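Local coordinates for protein adenylyltransferase and sulfurtransferase uba4 (Chaetomium thermophilum, PDB 6YUB) that probably activates a ubiquitin-like sulfur carrier by adenylating its C-terminal glycine and passes sulfur to it, for tRNA thiolation and molybdenum cofactor synthesis, at residues K36-G41 / Q120-W125; W125-D130 / G149-S154; C145-K150 / S286-D291; G175-K180 / C282-T287. One frame throughout, in Å; residues are numbered along the deposited sequence. Where two conformers were deposited one is given.

Interaction 1. Residues K36-G41 / Q120-W125; sequences KVLIIG and QIIKPW
Leu38 sends CG anti to its backbone N (chi1 -179°), while Trp125 holds CG anti to its own carbonyl carbon (chi1 -55°), and the two side chains meet crosswise, at about a right angle. The setting is the Rossmann-like core of the ThiF-family adenylation domain: strand 36-40 leads to Gly41, the first glycine of a probable GxGxxG nucleotide-binding turn, and helix 118-122 with the turn behind it packs on the strand. Leu38 CB sits over one face of the indole, 3.9 Å from the centroid of the Trp125 five-membered ring and 21° off the ring normal, a CH-pi contact. On that same face Leu38 CD1 lies nearer the rim, 3.7 Å from Trp125 NE1. The opposite face carries Pro124 CB, also toward the rim, and Tyr109 OH is hydrogen-bonded to NE1. A type I turn from Ile122 to Trp125, closed by Trp125 N to Ile122 O at 3.1 Å, swings the indole back beside the strand. Farther along, Leu38 CD2 reaches the helix and touches Ile121 CG2 at 3.8 Å and Ile122 CG1 at 3.9 Å. An alanine in place of Trp125 would probably open a gap beside Leu38 and leave Tyr109 OH without its indole partner. At the first residue of the strand, the aliphatic part of Lys36 adds to the contact: its CD passes 3.7 Å from Pro124 O, and its CB approaches Trp125 CE3 obliquely at 3.5 Å.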
loop_
_atom_site.group_PDB
_atom_site.type_symbol
_atom_site.label_atom_id
_atom_site.label_comp_id
_atom_site.label_asym_id
_atom_site.label_seq_id
_atom_site.Cartn_x
_atom_site.Cartn_y
_atom_site.Cartn_z
ATOM N N LYS B 36 0.669 20.462 16.488
ATOM C CA LYS B 36 -0.603 20.871 15.899
ATOM C C LYS B 36 -0.580 20.474 14.429
ATOM O O LYS B 36 0.207 21.022 13.651
ATOM C CB LYS B 36 -0.833 22.373 16.045
ATOM C CG LYS B 36 -0.648 22.915 17.451
ATOM C CD LYS B 36 -1.017 24.390 17.502
ATOM C CE LYS B 36 -0.051 25.183 18.370
ATOM N NZ LYS B 36 -0.398 26.635 18.412
ATOM N N VAL B 37 -1.438 19.531 14.047
ATOM C CA VAL B 37 -1.466 18.993 12.692
ATOM C C VAL B 37 -2.814 19.318 12.065
ATOM O O VAL B 37 -3.862 19.065 12.668
ATOM C CB VAL B 37 -1.206 17.475 12.679
ATOM C CG1 VAL B 37 -1.305 16.925 11.266
ATOM C CG2 VAL B 37 0.156 17.171 13.281
ATOM N N LEU B 38 -2.779 19.869 10.851
ATOM C CA LEU B 38 -3.977 20.230 10.107
ATOM C C LEU B 38 -4.248 19.183 9.037
ATOM O O LEU B 38 -3.339 18.800 8.290
ATOM C CB LEU B 38 -3.815 21.613 9.466
ATOM C CG LEU B 38 -5.003 22.140 8.666
ATOM C CD1 LEU B 38 -6.196 22.384 9.582
ATOM C CD2 LEU B 38 -4.634 23.414 7.908
ATOM N N ILE B 39 -5.491 18.723 8.967
ATOM C CA ILE B 39 -5.928 17.750 7.970
ATOM C C ILE B 39 -6.968 18.439 7.098
ATOM O O ILE B 39 -8.073 18.742 7.563
ATOM C CB ILE B 39 -6.501 16.478 8.610
ATOM C CG1 ILE B 39 -5.450 15.813 9.505
ATOM C CG2 ILE B 39 -6.980 15.516 7.534
ATOM C CD1 ILE B 39 -5.959 14.601 10.270
ATOM N N ILE B 40 -6.619 18.689 5.841
ATOM C CA ILE B 40 -7.494 19.388 4.906
ATOM C C ILE B 40 -8.199 18.318 4.081
ATOM O O ILE B 40 -7.603 17.715 3.184
ATOM C CB ILE B 40 -6.718 20.371 4.025
ATOM C CG1 ILE B 40 -5.805 21.247 4.883
ATOM C CG2 ILE B 40 -7.684 21.240 3.232
ATOM C CD1 ILE B 40 -4.906 22.169 4.083
ATOM N N GLY B 41 -9.472 18.090 4.374
ATOM C CA GLY B 41 -10.229 17.045 3.718
ATOM C C GLY B 41 -10.561 15.909 4.665
ATOM O O GLY B 41 -9.657 15.314 5.262
ATOM N N GLN B 120 -5.623 31.989 6.462
ATOM C CA GLN B 120 -6.208 32.011 7.799
ATOM C C GLN B 120 -6.242 30.613 8.404
ATOM O O GLN B 120 -5.951 30.436 9.592
ATOM C CB GLN B 120 -7.619 32.593 7.753
ATOM C CG GLN B 120 -7.702 33.991 7.193
ATOM C CD GLN B 120 -9.107 34.342 6.741
ATOM O OE1 GLN B 120 -9.334 34.644 5.569
ATOM N NE2 GLN B 120 -10.061 34.310 7.675
ATOM N N ILE B 121 -6.604 29.609 7.601
ATOM C CA ILE B 121 -6.753 28.254 8.107
ATOM C C ILE B 121 -5.397 27.643 8.425
ATOM O O ILE B 121 -5.228 26.989 9.460
ATOM C CB ILE B 121 -7.533 27.398 7.089
ATOM C CG1 ILE B 121 -8.991 27.858 7.028
ATOM C CG2 ILE B 121 -7.423 25.923 7.441
ATOM C CD1 ILE B 121 -9.829 27.151 5.976
ATOM N N ILE B 122 -4.408 27.856 7.550
ATOM C CA ILE B 122 -3.154 27.126 7.633
ATOM C C ILE B 122 -2.204 27.724 8.661
ATOM O O ILE B 122 -1.441 26.989 9.300
ATOM C CB ILE B 122 -2.505 27.080 6.230
ATOM C CG1 ILE B 122 -3.241 26.070 5.346
ATOM C CG2 ILE B 122 -1.028 26.773 6.329
ATOM C CD1 ILE B 122 -2.866 26.140 3.877
ATOM N N LYS B 123 -2.233 29.038 8.848
ATOM C CA LYS B 123 -1.190 29.710 9.616
ATOM C C LYS B 123 -0.946 29.124 11.002
ATOM O O LYS B 123 0.225 29.052 11.409
ATOM C CB LYS B 123 -1.537 31.205 9.737
ATOM C CG LYS B 123 -0.349 32.104 10.052
ATOM C CD LYS B 123 -0.777 33.523 10.436
ATOM C CE LYS B 123 -1.783 34.101 9.450
ATOM N NZ LYS B 123 -2.022 35.556 9.673
ATOM N N PRO B 124 -1.958 28.722 11.776
ATOM C CA PRO B 124 -1.703 28.297 13.159
ATOM C C PRO B 124 -1.087 26.912 13.321
ATOM O O PRO B 124 -0.828 26.511 14.462
ATOM C CB PRO B 124 -3.106 28.330 13.802
ATOM C CG PRO B 124 -3.964 29.135 12.869
ATOM C CD PRO B 124 -3.399 28.885 11.503
ATOM N N TRP B 125 -0.833 26.171 12.249
ATOM C CA TRP B 125 -0.522 24.750 12.356
ATOM C C TRP B 125 0.929 24.452 12.007
ATOM O O TRP B 125 1.567 25.168 11.234
ATOM C CB TRP B 125 -1.469 23.938 11.458
ATOM C CG TRP B 125 -2.906 24.223 11.784
ATOM C CD1 TRP B 125 -3.714 25.148 11.192
ATOM C CD2 TRP B 125 -3.696 23.594 12.802
ATOM N NE1 TRP B 125 -4.957 25.134 11.774
ATOM C CE2 TRP B 125 -4.973 24.187 12.763
ATOM C CE3 TRP B 125 -3.448 22.581 13.736
ATOM C CZ2 TRP B 125 -6.003 23.803 13.622
ATOM C CZ3 TRP B 125 -4.466 22.205 14.592
ATOM C CH2 TRP B 125 -5.735 22.816 14.526
#

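Interaction 2. Residues W125-D130 / G149-S154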
loop_
_atom_site.group_PDB
_atom_site.type_symbol
_atom_site.label_atom_id
_atom_site.label_comp_id
_atom_site.label_asym_id
_atom_site.label_seq_id
_atom_site.Cartn_x
_atom_site.Cartn_y
_atom_site.Cartn_z
ATOM N N TRP B 125 -0.833 26.171 12.249
ATOM C CA TRP B 125 -0.522 24.750 12.356
ATOM C C TRP B 125 0.929 24.452 12.007
ATOM O O TRP B 125 1.567 25.168 11.234
ATOM C CB TRP B 125 -1.469 23.938 11.458
ATOM C CG TRP B 125 -2.906 24.223 11.784
ATOM C CD1 TRP B 125 -3.714 25.148 11.192
ATOM C CD2 TRP B 125 -3.696 23.594 12.802
ATOM N NE1 TRP B 125 -4.957 25.134 11.774
ATOM C CE2 TRP B 125 -4.973 24.187 12.763
ATOM C CE3 TRP B 125 -3.448 22.581 13.736
ATOM C CZ2 TRP B 125 -6.003 23.803 13.622
ATOM C CZ3 TRP B 125 -4.466 22.205 14.592
ATOM C CH2 TRP B 125 -5.735 22.816 14.526
ATOM N N ASP B 126 1.449 23.380 12.596
ATOM C CA ASP B 126 2.847 23.015 12.457
ATOM C C ASP B 126 3.110 22.185 11.205
ATOM O O ASP B 126 4.070 22.449 10.476
ATOM C CB ASP B 126 3.322 22.240 13.694
ATOM C CG ASP B 126 3.152 23.027 14.976
ATOM O OD1 ASP B 126 3.315 24.265 14.942
ATOM O OD2 ASP B 126 2.854 22.407 16.019
ATOM N N VAL B 127 2.275 21.182 10.957
ATOM C CA VAL B 127 2.412 20.310 9.798
ATOM C C VAL B 127 1.081 20.280 9.064
ATOM O O VAL B 127 0.019 20.170 9.688
ATOM C CB VAL B 127 2.840 18.884 10.198
ATOM C CG1 VAL B 127 2.856 17.973 8.978
ATOM C CG2 VAL B 127 4.196 18.913 10.874
ATOM N N ILE B 128 1.138 20.378 7.739
ATOM C CA ILE B 128 -0.057 20.437 6.905
ATOM C C ILE B 128 -0.165 19.134 6.127
ATOM O O ILE B 128 0.808 18.690 5.516
ATOM C CB ILE B 128 -0.027 21.638 5.941
ATOM C CG1 ILE B 128 0.359 22.920 6.677
ATOM C CG2 ILE B 128 -1.365 21.788 5.259
ATOM C CD1 ILE B 128 -0.512 23.251 7.855
ATOM N N LEU B 129 -1.345 18.527 6.145
ATOM C CA LEU B 129 -1.646 17.361 5.324
ATOM C C LEU B 129 -2.739 17.744 4.338
ATOM O O LEU B 129 -3.831 18.172 4.742
ATOM C CB LEU B 129 -2.077 16.177 6.182
ATOM C CG LEU B 129 -0.962 15.330 6.813
ATOM C CD1 LEU B 129 -0.106 16.177 7.738
ATOM C CD2 LEU B 129 -1.552 14.136 7.568
ATOM N N ASP B 130 -2.445 17.618 3.049
ATOM C CA ASP B 130 -3.434 17.852 2.002
ATOM C C ASP B 130 -4.147 16.535 1.709
ATOM O O ASP B 130 -3.564 15.627 1.107
ATOM C CB ASP B 130 -2.779 18.406 0.738
ATOM C CG ASP B 130 -3.616 18.153 -0.508
ATOM O OD1 ASP B 130 -4.783 18.605 -0.548
ATOM O OD2 ASP B 130 -3.114 17.485 -1.437
ATOM N N GLY B 149 5.850 29.111 5.249
ATOM C CA GLY B 149 6.896 28.276 5.809
ATOM C C GLY B 149 6.391 27.057 6.554
ATOM O O GLY B 149 6.690 26.886 7.738
ATOM N N LYS B 150 5.639 26.196 5.869
ATOM C CA LYS B 150 5.067 25.013 6.482
ATOM C C LYS B 150 5.501 23.759 5.732
ATOM O O LYS B 150 5.586 23.779 4.500
ATOM C CB LYS B 150 3.526 25.079 6.487
ATOM C CG LYS B 150 2.954 26.342 7.096
ATOM C CD LYS B 150 2.934 26.269 8.614
ATOM C CE LYS B 150 2.765 27.654 9.222
ATOM N NZ LYS B 150 2.147 27.614 10.572
ATOM N N PRO B 151 5.787 22.665 6.438
ATOM C CA PRO B 151 5.979 21.380 5.755
ATOM C C PRO B 151 4.639 20.790 5.345
ATOM O O PRO B 151 3.656 20.844 6.093
ATOM C CB PRO B 151 6.676 20.515 6.814
ATOM C CG PRO B 151 6.157 21.044 8.111
ATOM C CD PRO B 151 5.939 22.540 7.905
ATOM N N LEU B 152 4.610 20.214 4.148
ATOM C CA LEU B 152 3.379 19.724 3.544
ATOM C C LEU B 152 3.500 18.245 3.219
ATOM O O LEU B 152 4.453 17.822 2.554
ATOM C CB LEU B 152 3.051 20.517 2.271
ATOM C CG LEU B 152 1.931 19.988 1.379
ATOM C CD1 LEU B 152 0.604 19.970 2.125
ATOM C CD2 LEU B 152 1.823 20.831 0.114
ATOM N N VAL B 153 2.537 17.460 3.693
ATOM C CA VAL B 153 2.402 16.057 3.308
ATOM C C VAL B 153 1.166 15.965 2.421
ATOM O O VAL B 153 0.035 16.119 2.896
ATOM C CB VAL B 153 2.290 15.136 4.528
ATOM C CG1 VAL B 153 2.300 13.676 4.099
ATOM C CG2 VAL B 153 3.421 15.419 5.515
ATOM N N SER B 154 1.375 15.725 1.132
ATOM C CA SER B 154 0.301 15.736 0.148
ATOM C C SER B 154 0.138 14.359 -0.481
ATOM O O SER B 154 1.124 13.704 -0.835
ATOM C CB SER B 154 0.579 16.786 -0.941
ATOM O OG SER B 154 -0.242 16.572 -2.076
#
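The beta-alpha-beta unit of strand 127-130, helix 135-148 and strand 152-158 closes here, its two strands lying parallel in the central sheet at 17° to each other. Ile128 is held through both its N and its O: the N gives a bond to Pro151 O at 3.0 Å, and the O accepts from Val153 N at 2.8 Å, almost straight at 174°. Asp130 N continues the ladder to Val153 O. On the face of Leu129 and Val153 these two side chains run side by side, CG to CB 4.0 Å, against helix 208-228; on the other, Ile128 CG2 meets Leu152 CD1 at 4.1 Å, with Asp130 and Ser154 beyond. Ahead of the strands, Lys150 bends at chi2 (-81°), which sets CD beside Trp125 O (3.2 Å); NZ then reaches that oxygen at 2.6 Å and also bonds Lys123 O. A methionine in place of Lys150 would probably leave the carbonyls of Trp125 and Lys123 without their shared donor and free the turn to shift. Asp130 OD2 stands 3.1 Å from Ser154 OG, and its OD1 bonds Thr132 OG1. Two carbonyls sharing one ammonium would be expected to favour its charged form, and tie the turn before the first strand to the approach of the second.

Interaction 3. Residues C145-K150 / S286-D291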
loop_
_atom_site.group_PDB
_atom_site.type_symbol
_atom_site.label_atom_id
_atom_site.label_comp_id
_atom_site.label_asym_id
_atom_site.label_seq_id
_atom_site.Cartn_x
_atom_site.Cartn_y
_atom_site.Cartn_z
ATOM N N CYS B 145 1.704 27.004 1.773
ATOM C CA CYS B 145 2.723 26.409 2.630
ATOM C C CYS B 145 4.093 27.020 2.366
ATOM O O CYS B 145 4.858 27.279 3.302
ATOM C CB CYS B 145 2.757 24.896 2.422
ATOM S SG CYS B 145 1.366 24.050 3.201
ATOM N N VAL B 146 4.423 27.255 1.093
ATOM C CA VAL B 146 5.687 27.905 0.773
ATOM C C VAL B 146 5.739 29.297 1.381
ATOM O O VAL B 146 6.751 29.693 1.977
ATOM C CB VAL B 146 5.888 27.941 -0.755
ATOM C CG1 VAL B 146 6.931 28.983 -1.128
ATOM C CG2 VAL B 146 6.285 26.563 -1.262
ATOM N N LEU B 147 4.652 30.062 1.253
ATOM C CA LEU B 147 4.674 31.445 1.705
ATOM C C LEU B 147 4.675 31.547 3.225
ATOM O O LEU B 147 5.282 32.472 3.779
ATOM C CB LEU B 147 3.484 32.206 1.125
ATOM C CG LEU B 147 3.468 32.405 -0.390
ATOM C CD1 LEU B 147 2.195 33.120 -0.818
ATOM C CD2 LEU B 147 4.696 33.175 -0.854
ATOM N N LEU B 148 4.012 30.617 3.917
ATOM C CA LEU B 148 3.943 30.643 5.368
ATOM C C LEU B 148 4.958 29.717 6.026
ATOM O O LEU B 148 4.926 29.548 7.249
ATOM C CB LEU B 148 2.526 30.288 5.837
ATOM C CG LEU B 148 1.425 31.282 5.450
ATOM C CD1 LEU B 148 0.067 30.788 5.921
ATOM C CD2 LEU B 148 1.718 32.670 6.011
ATOM N N GLY B 149 5.850 29.111 5.249
ATOM C CA GLY B 149 6.896 28.276 5.809
ATOM C C GLY B 149 6.391 27.057 6.554
ATOM O O GLY B 149 6.690 26.886 7.738
ATOM N N LYS B 150 5.639 26.196 5.869
ATOM C CA LYS B 150 5.067 25.013 6.482
ATOM C C LYS B 150 5.501 23.759 5.732
ATOM O O LYS B 150 5.586 23.779 4.500
ATOM C CB LYS B 150 3.526 25.079 6.487
ATOM C CG LYS B 150 2.954 26.342 7.096
ATOM C CD LYS B 150 2.934 26.269 8.614
ATOM C CE LYS B 150 2.765 27.654 9.222
ATOM N NZ LYS B 150 2.147 27.614 10.572
ATOM N N SER B 286 10.389 35.150 -7.476
ATOM C CA SER B 286 8.977 34.800 -7.425
ATOM C C SER B 286 8.137 36.044 -7.159
ATOM O O SER B 286 8.493 36.889 -6.335
ATOM C CB SER B 286 8.723 33.752 -6.340
ATOM O OG SER B 286 7.377 33.320 -6.370
ATOM N N THR B 287 7.021 36.155 -7.872
ATOM C CA THR B 287 6.065 37.235 -7.664
ATOM C C THR B 287 4.783 36.748 -6.996
ATOM O O THR B 287 3.827 37.520 -6.866
ATOM C CB THR B 287 5.743 37.923 -8.993
ATOM O OG1 THR B 287 5.457 36.935 -9.989
ATOM C CG2 THR B 287 6.919 38.779 -9.444
ATOM N N LEU B 288 4.740 35.484 -6.581
ATOM C CA LEU B 288 3.609 34.972 -5.822
ATOM C C LEU B 288 3.603 35.592 -4.432
ATOM O O LEU B 288 4.641 35.661 -3.765
ATOM C CB LEU B 288 3.688 33.450 -5.731
ATOM C CG LEU B 288 2.794 32.739 -4.715
ATOM C CD1 LEU B 288 1.334 32.807 -5.122
ATOM C CD2 LEU B 288 3.243 31.290 -4.543
ATOM N N THR B 289 2.429 36.047 -3.994
ATOM C CA THR B 289 2.291 36.686 -2.696
ATOM C C THR B 289 0.975 36.260 -2.060
ATOM O O THR B 289 0.060 35.786 -2.735
ATOM C CB THR B 289 2.339 38.220 -2.804
ATOM O OG1 THR B 289 1.173 38.690 -3.495
ATOM C CG2 THR B 289 3.585 38.674 -3.556
ATOM N N LEU B 290 0.892 36.443 -0.740
ATOM C CA LEU B 290 -0.348 36.149 -0.025
ATOM C C LEU B 290 -1.470 37.085 -0.462
ATOM O O LEU B 290 -2.622 36.656 -0.601
ATOM C CB LEU B 290 -0.118 36.251 1.480
ATOM C CG LEU B 290 0.818 35.189 2.067
ATOM C CD1 LEU B 290 1.286 35.580 3.457
ATOM C CD2 LEU B 290 0.131 33.834 2.093
ATOM N N ASP B 291 -1.150 38.364 -0.695
ATOM C CA ASP B 291 -2.149 39.299 -1.203
ATOM C C ASP B 291 -2.669 38.855 -2.564
ATOM O O ASP B 291 -3.877 38.913 -2.826
ATOM C CB ASP B 291 -1.559 40.706 -1.301
ATOM C CG ASP B 291 -1.283 41.319 0.056
ATOM O OD1 ASP B 291 -1.946 40.920 1.042
ATOM O OD2 ASP B 291 -0.406 42.204 0.135
#
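Leu147 lays its CD1 methyl against the backbone at the start of helix 290-294, 3.6 Å from Thr289 C and equally close to Leu290 N. The same methyl is the meeting point for two leucines of the opposing segment: Leu290 CD2 touches it at 3.6 Å and Leu288 CG at 4.0 Å. Its sister methyl CD2 lies near Leu288 O, a carbonyl that is hydrogen-bonded to Gln174 NE2. With CG anti to the carbonyl carbon (chi1 -66°), Leu147 sets that atom on the side of helix 290-294, and from there the methyls reach Leu288 and Leu290. Leu147 belongs to the last turn of helix 135-148, the crossover of the Rossmann-like beta-alpha-beta unit, which ends in a Schellman motif at Gly149, whose positive phi turns the chain toward Lys150; the bond from Lys150 N to Cys145 O measures 2.9 Å. Opposite, Thr289 occupies the N-cap of helix 290-294 and bonds Gly292 N through OG1. Leu288 is buried between this helix end and the loop of Cys279 and Cys282, its side chain about 8 Å from the zinc ion, and it also touches Ala281 and Pro298. Alongside, Leu148 CD2 meets Leu290 CD1 at 3.9 Å, the two side chains crossing at a slant.

Interaction 4. Residues G175-K180 / C282-T287; sequences GVVNKK and CGENST. With ZN (zinc ion), chain E.
Gly175 N donates to Cys282 O at 3.2 Å, the backbone bond between the two loops. The N-H points fairly well at the oxygen (155°), but the donor stands above the carbonyl plane, 54° out of it. Beside it Gly175 CA makes a CA-H...O contact with Gly283 O at 3.4 Å, so successive carbonyls of the cysteine loop both face this one glycine. At the phi of Gly175, 91°, a CB would collide with the preceding carbonyl oxygen. Gly283 O also accepts a weak bond from Ser286 N across the type II turn from Gly283 to Ser286.

Metal coordination comes next. Cys282 SG binds the zinc ion at 2.2 Å, and Cys184, Cys187 and Cys279 complete a four-cysteine site built from two CxxC pairs, one on each side of the long intervening chain. Cys282 thus works at both ends, its sulfur on the metal and its carbonyl taking the bond from Gly175. The loop 175-180 is thereby joined to a residue that holds the metal, in the zinc-binding part of the adenylation domain.

Van der Waals contact of side chains is lighter and lies near the surface. Val177 and Glu284 cross at about a right angle, with Val177 CG2 4.0 Å from Glu284 OE2 and Val177 CG1 4.1 Å from Glu284 N. The valine also rests on Arg275 and Lys277, and the backbone of Glu284 bonds that of Lys277.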
loop_
_atom_site.group_PDB
_atom_site.type_symbol
_atom_site.label_atom_id
_atom_site.label_comp_id
_atom_site.label_asym_id
_atom_site.label_seq_id
_atom_site.Cartn_x
_atom_site.Cartn_y
_atom_site.Cartn_z
ATOM N N GLY B 175 12.190 32.125 -2.435
ATOM C CA GLY B 175 13.233 32.837 -3.141
ATOM C C GLY B 175 14.653 32.452 -2.782
ATOM O O GLY B 175 15.580 32.810 -3.522
ATOM N N VAL B 176 14.862 31.744 -1.676
ATOM C CA VAL B 176 16.204 31.341 -1.269
ATOM C C VAL B 176 16.643 30.176 -2.146
ATOM O O VAL B 176 16.023 29.108 -2.133
ATOM C CB VAL B 176 16.244 30.963 0.218
ATOM C CG1 VAL B 176 17.629 30.483 0.614
ATOM C CG2 VAL B 176 15.820 32.150 1.074
ATOM N N VAL B 177 17.712 30.382 -2.917
ATOM C CA VAL B 177 18.190 29.358 -3.839
ATOM C C VAL B 177 19.712 29.271 -3.815
ATOM O O VAL B 177 20.323 28.672 -4.709
ATOM C CB VAL B 177 17.686 29.628 -5.271
ATOM C CG1 VAL B 177 16.170 29.532 -5.333
ATOM C CG2 VAL B 177 18.159 30.999 -5.755
ATOM N N ASN B 178 20.334 29.865 -2.798
ATOM C CA ASN B 178 21.773 29.761 -2.607
ATOM C C ASN B 178 22.152 28.628 -1.656
ATOM O O ASN B 178 23.261 28.633 -1.105
ATOM C CB ASN B 178 22.341 31.090 -2.101
ATOM C CG ASN B 178 21.825 31.463 -0.728
ATOM O OD1 ASN B 178 20.711 31.099 -0.350
ATOM N ND2 ASN B 178 22.632 32.200 0.025
ATOM N N LYS B 179 21.258 27.665 -1.458
ATOM C CA LYS B 179 21.516 26.515 -0.602
ATOM C C LYS B 179 20.556 25.408 -1.016
ATOM O O LYS B 179 19.583 25.643 -1.738
ATOM C CB LYS B 179 21.348 26.863 0.880
ATOM C CG LYS B 179 20.001 27.494 1.214
ATOM C CD LYS B 179 19.496 27.091 2.596
ATOM C CE LYS B 179 20.274 27.770 3.711
ATOM N NZ LYS B 179 19.643 27.531 5.044
ATOM N N LYS B 180 20.840 24.195 -0.552
ATOM C CA LYS B 180 19.945 23.076 -0.814
ATOM C C LYS B 180 18.612 23.307 -0.108
ATOM O O LYS B 180 18.574 23.674 1.070
ATOM C CB LYS B 180 20.574 21.766 -0.346
ATOM C CG LYS B 180 21.776 21.319 -1.164
ATOM C CD LYS B 180 21.908 19.800 -1.137
ATOM C CE LYS B 180 23.347 19.357 -1.350
ATOM N NZ LYS B 180 24.185 19.634 -0.148
ATOM N N CYS B 282 8.256 29.120 -5.427
ATOM C CA CYS B 282 9.349 29.164 -4.466
ATOM C C CYS B 282 10.681 29.558 -5.086
ATOM O O CYS B 282 11.677 29.664 -4.363
ATOM C CB CYS B 282 9.488 27.804 -3.763
ATOM S SG CYS B 282 9.814 26.383 -4.850
ATOM N N GLY B 283 10.729 29.795 -6.392
ATOM C CA GLY B 283 11.974 30.070 -7.069
ATOM C C GLY B 283 12.445 31.501 -6.905
ATOM O O GLY B 283 11.839 32.324 -6.221
ATOM N N GLU B 284 13.568 31.790 -7.562
ATOM C CA GLU B 284 14.130 33.133 -7.549
ATOM C C GLU B 284 13.185 34.105 -8.246
ATOM O O GLU B 284 12.525 33.759 -9.229
ATOM C CB GLU B 284 15.495 33.130 -8.239
ATOM C CG GLU B 284 16.366 34.340 -7.947
ATOM C CD GLU B 284 17.779 34.177 -8.482
ATOM O OE1 GLU B 284 17.931 33.753 -9.651
ATOM O OE2 GLU B 284 18.737 34.459 -7.731
ATOM N N ASN B 285 13.118 35.327 -7.721
ATOM C CA ASN B 285 12.313 36.395 -8.314
ATOM C C ASN B 285 10.830 36.036 -8.363
ATOM O O ASN B 285 10.083 36.553 -9.203
ATOM C CB ASN B 285 12.809 36.745 -9.720
ATOM C CG ASN B 285 14.256 37.174 -9.734
ATOM O OD1 ASN B 285 14.709 37.886 -8.839
ATOM N ND2 ASN B 285 14.996 36.739 -10.750
ATOM N N SER B 286 10.389 35.150 -7.476
ATOM C CA SER B 286 8.977 34.800 -7.425
ATOM C C SER B 286 8.137 36.044 -7.159
ATOM O O SER B 286 8.493 36.889 -6.335
ATOM C CB SER B 286 8.723 33.752 -6.340
ATOM O OG SER B 286 7.377 33.320 -6.370
ATOM N N THR B 287 7.021 36.155 -7.872
ATOM C CA THR B 287 6.065 37.235 -7.664
ATOM C C THR B 287 4.783 36.748 -6.996
ATOM O O THR B 287 3.827 37.520 -6.866
ATOM C CB THR B 287 5.743 37.923 -8.993
ATOM O OG1 THR B 287 5.457 36.935 -9.989
ATOM C CG2 THR B 287 6.919 38.779 -9.444
HETATM ZN ZN ZN E . 8.458 25.226 -6.148
#

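Overall arrangement
Interactions 1 and 2 are buried and belong to the same sheet: strands 36-40 and 127-130 are neighbours in it, and Trp125 serves both. The first is aromatic and aliphatic packing of a helix end and the turn after it on a strand, the second a parallel ladder of backbone bonds. Interaction 3 shares Gly149 and Lys150 with interaction 2 but lies farther out, where leucines of helix 135-148 meet helix 290-294. Interaction 4 is more peripheral still, its centre about 24 Å from that of interaction 1, and rests on a backbone bond to a zinc-binding cysteine, with little side-chain packing. Interactions 3 and 4 share Ser286 and Thr287 and touch through Val146 CG1 and Cys282 CB.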